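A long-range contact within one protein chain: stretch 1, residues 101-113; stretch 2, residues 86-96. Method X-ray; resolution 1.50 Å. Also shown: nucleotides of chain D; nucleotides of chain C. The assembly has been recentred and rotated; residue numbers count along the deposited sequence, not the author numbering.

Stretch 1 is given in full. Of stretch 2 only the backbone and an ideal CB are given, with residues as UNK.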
# COMPACT_ATOMS: atom_id res chain seq x y z
N THR A 101 5.73 19.79 -4.36
CA THR A 101 4.69 20.74 -4.68
C THR A 101 3.95 20.16 -5.87
O THR A 101 4.52 20.02 -6.96
CB THR A 101 5.22 22.14 -5.03
OG1 THR A 101 5.99 22.05 -6.23
CG2 THR A 101 6.09 22.68 -3.90
N ASN A 102 2.72 19.79 -5.63
CA ASN A 102 1.85 19.24 -6.66
C ASN A 102 0.46 19.73 -6.35
O ASN A 102 0.16 20.08 -5.19
CB ASN A 102 1.91 17.70 -6.69
CG ASN A 102 1.20 17.06 -5.50
OD1 ASN A 102 -0.02 16.97 -5.47
ND2 ASN A 102 1.97 16.60 -4.53
N ARG A 103 -0.39 19.74 -7.37
CA ARG A 103 -1.80 20.08 -7.19
C ARG A 103 -2.69 18.88 -7.54
O ARG A 103 -3.70 19.02 -8.26
CB ARG A 103 -2.18 21.28 -8.05
CG ARG A 103 -1.59 22.62 -7.58
CD ARG A 103 -1.87 22.86 -6.10
NE ARG A 103 -3.30 23.00 -5.79
CZ ARG A 103 -3.83 22.82 -4.58
NH1 ARG A 103 -3.07 22.48 -3.55
NH2 ARG A 103 -5.14 22.98 -4.40
N MET A 104 -2.30 17.70 -7.07
CA MET A 104 -3.00 16.45 -7.36
C MET A 104 -4.11 16.25 -6.35
O MET A 104 -4.08 15.36 -5.50
CB MET A 104 -2.02 15.29 -7.30
CG MET A 104 -0.93 15.39 -8.41
SD MET A 104 -1.55 15.17 -10.09
CE MET A 104 -2.39 13.62 -9.96
N THR A 105 -5.09 17.15 -6.40
CA THR A 105 -6.13 17.22 -5.42
C THR A 105 -7.10 16.06 -5.47
O THR A 105 -7.79 15.76 -4.47
CB THR A 105 -6.93 18.48 -5.60
OG1 THR A 105 -7.26 18.56 -6.97
CG2 THR A 105 -6.08 19.70 -5.22
N GLY A 106 -7.17 15.38 -6.59
CA GLY A 106 -8.06 14.23 -6.67
C GLY A 106 -7.29 12.92 -6.71
O GLY A 106 -7.78 11.90 -7.20
N VAL A 107 -6.09 12.94 -6.14
CA VAL A 107 -5.22 11.83 -6.35
C VAL A 107 -5.67 10.58 -5.62
O VAL A 107 -5.47 9.47 -6.12
CB VAL A 107 -3.75 12.17 -5.99
CG1 VAL A 107 -3.52 12.19 -4.45
CG2 VAL A 107 -2.81 11.17 -6.68
N GLY A 108 -6.30 10.71 -4.44
CA GLY A 108 -6.78 9.51 -3.80
C GLY A 108 -7.80 8.76 -4.64
O GLY A 108 -7.70 7.55 -4.84
N ASN A 109 -8.76 9.49 -5.18
CA ASN A 109 -9.74 8.84 -6.05
C ASN A 109 -9.07 8.22 -7.30
O ASN A 109 -9.42 7.10 -7.73
CB ASN A 109 -10.80 9.88 -6.47
CG ASN A 109 -11.93 9.26 -7.26
OD1 ASN A 109 -11.88 9.26 -8.49
ND2 ASN A 109 -12.96 8.76 -6.58
N THR A 110 -8.15 8.97 -7.90
CA THR A 110 -7.43 8.47 -9.06
C THR A 110 -6.67 7.19 -8.74
O THR A 110 -6.72 6.20 -9.51
CB THR A 110 -6.49 9.56 -9.57
OG1 THR A 110 -7.28 10.67 -10.02
CG2 THR A 110 -5.72 9.03 -10.76
N LEU A 111 -5.98 7.16 -7.59
CA LEU A 111 -5.21 5.97 -7.24
C LEU A 111 -6.12 4.76 -6.99
O LEU A 111 -5.78 3.64 -7.34
CB LEU A 111 -4.35 6.22 -6.00
CG LEU A 111 -3.16 7.12 -6.24
CD1 LEU A 111 -2.44 7.35 -4.94
CD2 LEU A 111 -2.18 6.47 -7.23
N LYS A 112 -7.28 4.99 -6.35
CA LYS A 112 -8.21 3.90 -6.15
C LYS A 112 -8.72 3.34 -7.48
O LYS A 112 -8.80 2.12 -7.63
CB LYS A 112 -9.39 4.37 -5.27
CG LYS A 112 -8.92 4.58 -3.83
CD LYS A 112 -9.97 5.36 -3.01
CE LYS A 112 -11.02 4.43 -2.60
NZ LYS A 112 -12.10 5.16 -1.79
N ARG A 113 -8.98 4.22 -8.48
CA ARG A 113 -9.42 3.76 -9.79
C ARG A 113 -8.31 2.98 -10.49
O ARG A 113 -8.54 1.93 -11.09
CB ARG A 113 -9.87 4.96 -10.62
CG ARG A 113 -11.18 5.59 -10.21
CD ARG A 113 -11.76 6.55 -11.27
NE ARG A 113 -10.83 7.62 -11.64
CZ ARG A 113 -9.98 7.54 -12.66
NH1 ARG A 113 -9.93 6.45 -13.39
NH2 ARG A 113 -9.16 8.55 -12.93
N UNK A 86 -4.76 6.23 3.92
CA UNK A 86 -4.59 7.61 3.49
C UNK A 86 -3.89 7.57 2.15
O UNK A 86 -2.68 7.44 2.05
CB UNK A 86 -3.80 8.44 4.51
N UNK A 87 -4.69 7.70 1.08
CA UNK A 87 -4.18 7.51 -0.28
C UNK A 87 -3.29 8.68 -0.69
O UNK A 87 -2.16 8.49 -1.11
CB UNK A 87 -5.34 7.35 -1.27
N UNK A 88 -3.78 9.91 -0.55
CA UNK A 88 -2.92 11.05 -0.87
C UNK A 88 -1.69 11.18 0.00
O UNK A 88 -0.55 11.45 -0.47
CB UNK A 88 -3.73 12.34 -0.77
N UNK A 89 -1.88 10.98 1.30
CA UNK A 89 -0.83 11.25 2.27
C UNK A 89 0.14 10.15 2.59
O UNK A 89 1.26 10.44 3.05
CB UNK A 89 -1.48 11.68 3.58
N UNK A 90 -0.23 8.89 2.41
CA UNK A 90 0.67 7.78 2.74
C UNK A 90 0.92 6.84 1.57
O UNK A 90 1.92 6.14 1.57
CB UNK A 90 0.10 6.98 3.91
N UNK A 91 0.07 6.82 0.53
CA UNK A 91 0.35 5.94 -0.60
C UNK A 91 1.08 6.73 -1.67
O UNK A 91 2.18 6.33 -2.12
CB UNK A 91 -0.94 5.33 -1.16
N UNK A 92 0.44 7.83 -2.08
CA UNK A 92 1.03 8.70 -3.12
C UNK A 92 2.42 9.19 -2.75
O UNK A 92 3.28 9.27 -3.62
CB UNK A 92 0.12 9.91 -3.38
N UNK A 93 2.66 9.49 -1.49
CA UNK A 93 3.96 9.99 -1.03
C UNK A 93 5.11 9.02 -1.23
O UNK A 93 6.28 9.45 -1.20
CB UNK A 93 3.87 10.35 0.45
N UNK A 94 4.84 7.74 -1.44
CA UNK A 94 5.86 6.71 -1.62
C UNK A 94 6.04 6.33 -3.07
O UNK A 94 6.87 5.45 -3.40
CB UNK A 94 5.51 5.46 -0.81
N UNK A 95 5.19 6.89 -3.95
CA UNK A 95 5.30 6.60 -5.37
C UNK A 95 6.22 7.52 -6.11
O UNK A 95 6.37 8.68 -5.72
CB UNK A 95 3.92 6.65 -6.02
N UNK A 96 6.80 7.03 -7.21
CA UNK A 96 7.65 7.92 -8.03
C UNK A 96 6.88 9.12 -8.56
O UNK A 96 7.51 10.16 -8.88
CB UNK A 96 8.25 7.15 -9.20
P DG D 5 -7.52 10.24 0.71
OP1 DG D 5 -7.18 8.98 1.37
OP2 DG D 5 -6.58 10.77 -0.35
O5' DG D 5 -8.95 10.10 0.10
C5' DG D 5 -9.97 9.52 0.93
C4' DG D 5 -11.34 9.74 0.29
O4' DG D 5 -11.69 11.15 0.38
C3' DG D 5 -11.45 9.35 -1.16
O3' DG D 5 -12.79 8.81 -1.40
C2' DG D 5 -11.24 10.68 -1.86
C1' DG D 5 -11.95 11.65 -0.92
N9 DG D 5 -11.43 13.02 -0.97
C8 DG D 5 -10.13 13.41 -0.84
N7 DG D 5 -9.95 14.70 -0.98
C5 DG D 5 -11.24 15.17 -1.20
C6 DG D 5 -11.71 16.49 -1.40
O6 DG D 5 -11.03 17.54 -1.44
N1 DG D 5 -13.10 16.54 -1.63
C2 DG D 5 -13.91 15.45 -1.55
N2 DG D 5 -15.22 15.66 -1.79
N3 DG D 5 -13.49 14.22 -1.35
C4 DG D 5 -12.14 14.16 -1.15
P DA D 6 -13.36 8.49 -2.84
OP1 DA D 6 -14.20 7.37 -2.70
OP2 DA D 6 -12.30 8.43 -3.79
O5' DA D 6 -14.19 9.78 -3.18
C5' DA D 6 -15.35 10.14 -2.44
C4' DA D 6 -16.24 11.06 -3.25
O4' DA D 6 -15.69 12.38 -3.33
C3' DA D 6 -16.50 10.61 -4.68
O3' DA D 6 -17.86 10.94 -4.96
C2' DA D 6 -15.50 11.44 -5.46
C1' DA D 6 -15.41 12.73 -4.68
N9 DA D 6 -14.10 13.38 -4.70
C8 DA D 6 -12.89 12.79 -4.47
N7 DA D 6 -11.89 13.62 -4.44
C5 DA D 6 -12.47 14.85 -4.71
C6 DA D 6 -11.93 16.13 -4.83
N6 DA D 6 -10.64 16.41 -4.71
N1 DA D 6 -12.78 17.14 -5.08
C2 DA D 6 -14.08 16.87 -5.20
N3 DA D 6 -14.70 15.71 -5.11
C4 DA D 6 -13.83 14.72 -4.87
P DA C 6 -5.80 24.89 -9.04
OP1 DA C 6 -5.35 26.27 -9.33
OP2 DA C 6 -5.30 24.19 -7.84
O5' DA C 6 -7.39 25.01 -8.96
C5' DA C 6 -8.13 25.38 -10.12
C4' DA C 6 -9.64 25.31 -9.86
O4' DA C 6 -10.08 23.93 -9.88
C3' DA C 6 -10.11 25.88 -8.53
O3' DA C 6 -11.39 26.50 -8.70
C2' DA C 6 -10.21 24.64 -7.64
C1' DA C 6 -10.68 23.59 -8.63
N9 DA C 6 -10.24 22.23 -8.32
C8 DA C 6 -8.96 21.82 -7.98
N7 DA C 6 -8.85 20.53 -7.82
C5 DA C 6 -10.14 20.05 -8.05
C6 DA C 6 -10.67 18.75 -8.04
N6 DA C 6 -9.96 17.64 -7.76
N1 DA C 6 -12.00 18.64 -8.34
C2 DA C 6 -12.70 19.73 -8.61
N3 DA C 6 -12.30 21.00 -8.68
C4 DA C 6 -10.99 21.08 -8.40

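Position 86 lies directly before a helix, and its CB is beyond the reach of stretch 1. An N-cap favours a short side chain that can accept a hydrogen bond: Ser, Thr, Asp or Asn. The residue is Asn-86; Asn-86 OD1 accepts from the backbone N of position 89 at 2.8 Å.

At position 87 CA-to-CB points toward stretch 1, and the ideal CB sits 3.6 Å from Gly-108 CA, where the bare glycine backbone allows close approach. Beyond lie Leu-111 and the aliphatic part of Lys-112, a surface suited to a long apolar or aromatic side chain. Trp-87 fills it. Lys-112 CG lies over one face of the indole, 3.6 Å from the centroid of the six-membered ring of Trp-87, while Leu-111 CB packs 3.8 Å from Trp-87 CE3. The backbone is occupied too: Trp-87 N donates to OP1 of DG5 of chain D at 2.8 Å.

The CB of position 88 points sideways, 3.7 Å from Val-107 CG1. A long chain could follow this valine toward the carbonyl of Met-104 and OD1 of Asn-102, so an aliphatic stem ending in a donor would suit, as in Lys or Arg. Lys-88 runs past Val-107, its CG 3.6 Å from Val-107 CG1, and its NZ donates to Met-104 O at 2.8 Å. Asn-102 OD1 is 3.3 Å from Lys-88 NZ, and one water accepts from both Lys-88 NZ (3.0 Å) and Asn-102 ND2 (2.9 Å).

Positions 89 and 90 do not meet stretch 1, so stretch 1 does not decide the choice there; they are Gly-89 and Gln-90.

Position 91 points toward stretch 1, its CB 4.5 Å from Leu-111 CD1. A modest aliphatic group would be enough, and Val-91 touches lightly, CG1 to Leu-111 CD1 at 4.2 Å.

Position 92 also points toward stretch 1, with Leu-111 CD1 3.9 Å and Val-107 CG1 4.4 Å from its CB. Met-104 and Asn-102 lie further along, so Leu, Met or an aromatic residue would be reasonable. In Phe-92 the ring takes Val-107 CG2 over one face, 3.9 Å from the ring centroid, and Phe-92 CZ reaches Met-104 CG at 4.0 Å. Asn-102 ND2 lies at the ring edge, 3.8 Å from Phe-92 CE2.

Positions 93 and 94 are out of reach, so stretch 1 sets no preference and many side chains, polar ones included, would be acceptable; they hold Ser-93, whose OG donates to Gly-89 O at 3.1 Å, and Lys-94.

From position 95 the CB points toward stretch 1 but finds nothing within 5.5 Å, so contact takes a long side chain, and the methyls of Leu-111 favour an apolar one. Met-95 extends its SD to 3.7 Å from Leu-111 CD2.

Position 96 is out of reach of stretch 1, which sets no demand there, and a polar or charged residue would do; it is Arg-96.

Stretch 2, residues 86-96: NWKGQVFSKMR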
# COMPACT_ATOMS: atom_id res chain seq x y z
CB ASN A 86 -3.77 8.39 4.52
CG ASN A 86 -3.59 9.86 4.17
OD1 ASN A 86 -3.96 10.28 3.07
ND2 ASN A 86 -3.02 10.67 5.09
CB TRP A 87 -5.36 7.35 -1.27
CG TRP A 87 -6.10 6.07 -1.02
CD1 TRP A 87 -7.10 5.87 -0.11
CD2 TRP A 87 -5.88 4.82 -1.66
NE1 TRP A 87 -7.51 4.54 -0.12
CE2 TRP A 87 -6.78 3.89 -1.10
CE3 TRP A 87 -5.01 4.40 -2.69
CZ2 TRP A 87 -6.81 2.55 -1.52
CZ3 TRP A 87 -5.08 3.09 -3.13
CH2 TRP A 87 -5.98 2.17 -2.53
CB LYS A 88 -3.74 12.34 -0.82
CG LYS A 88 -2.94 13.57 -1.17
CD LYS A 88 -3.90 14.70 -1.64
CE LYS A 88 -3.19 15.99 -2.05
NZ LYS A 88 -2.35 15.94 -3.32
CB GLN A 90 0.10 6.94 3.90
CG GLN A 90 0.22 7.66 5.23
CD GLN A 90 -0.35 6.81 6.36
OE1 GLN A 90 -0.07 5.59 6.42
NE2 GLN A 90 -1.11 7.44 7.27
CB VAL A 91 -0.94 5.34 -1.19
CG1 VAL A 91 -0.68 4.48 -2.43
CG2 VAL A 91 -1.59 4.50 -0.10
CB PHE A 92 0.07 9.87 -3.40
CG PHE A 92 0.51 10.83 -4.50
CD1 PHE A 92 0.85 10.37 -5.76
CD2 PHE A 92 0.52 12.20 -4.26
CE1 PHE A 92 1.18 11.27 -6.79
CE2 PHE A 92 0.85 13.09 -5.26
CZ PHE A 92 1.20 12.62 -6.53
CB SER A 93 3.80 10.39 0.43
OG SER A 93 3.46 9.22 1.16
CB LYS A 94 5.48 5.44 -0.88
CG LYS A 94 5.36 5.56 0.62
CD LYS A 94 6.68 6.02 1.20
CE LYS A 94 7.69 4.91 1.17
NZ LYS A 94 7.23 3.78 1.99
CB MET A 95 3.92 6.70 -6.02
CG MET A 95 2.99 5.70 -5.43
SD MET A 95 1.25 5.84 -5.95
CE MET A 95 1.40 5.51 -7.74
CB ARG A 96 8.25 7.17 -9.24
CG ARG A 96 9.26 6.17 -8.85
CD ARG A 96 9.97 5.72 -10.16
NE ARG A 96 9.14 4.87 -10.99
CZ ARG A 96 9.16 3.54 -10.90
NH1 ARG A 96 9.94 2.96 -10.00
NH2 ARG A 96 8.40 2.79 -11.67
O HOH W 1 0.40 15.53 -2.30
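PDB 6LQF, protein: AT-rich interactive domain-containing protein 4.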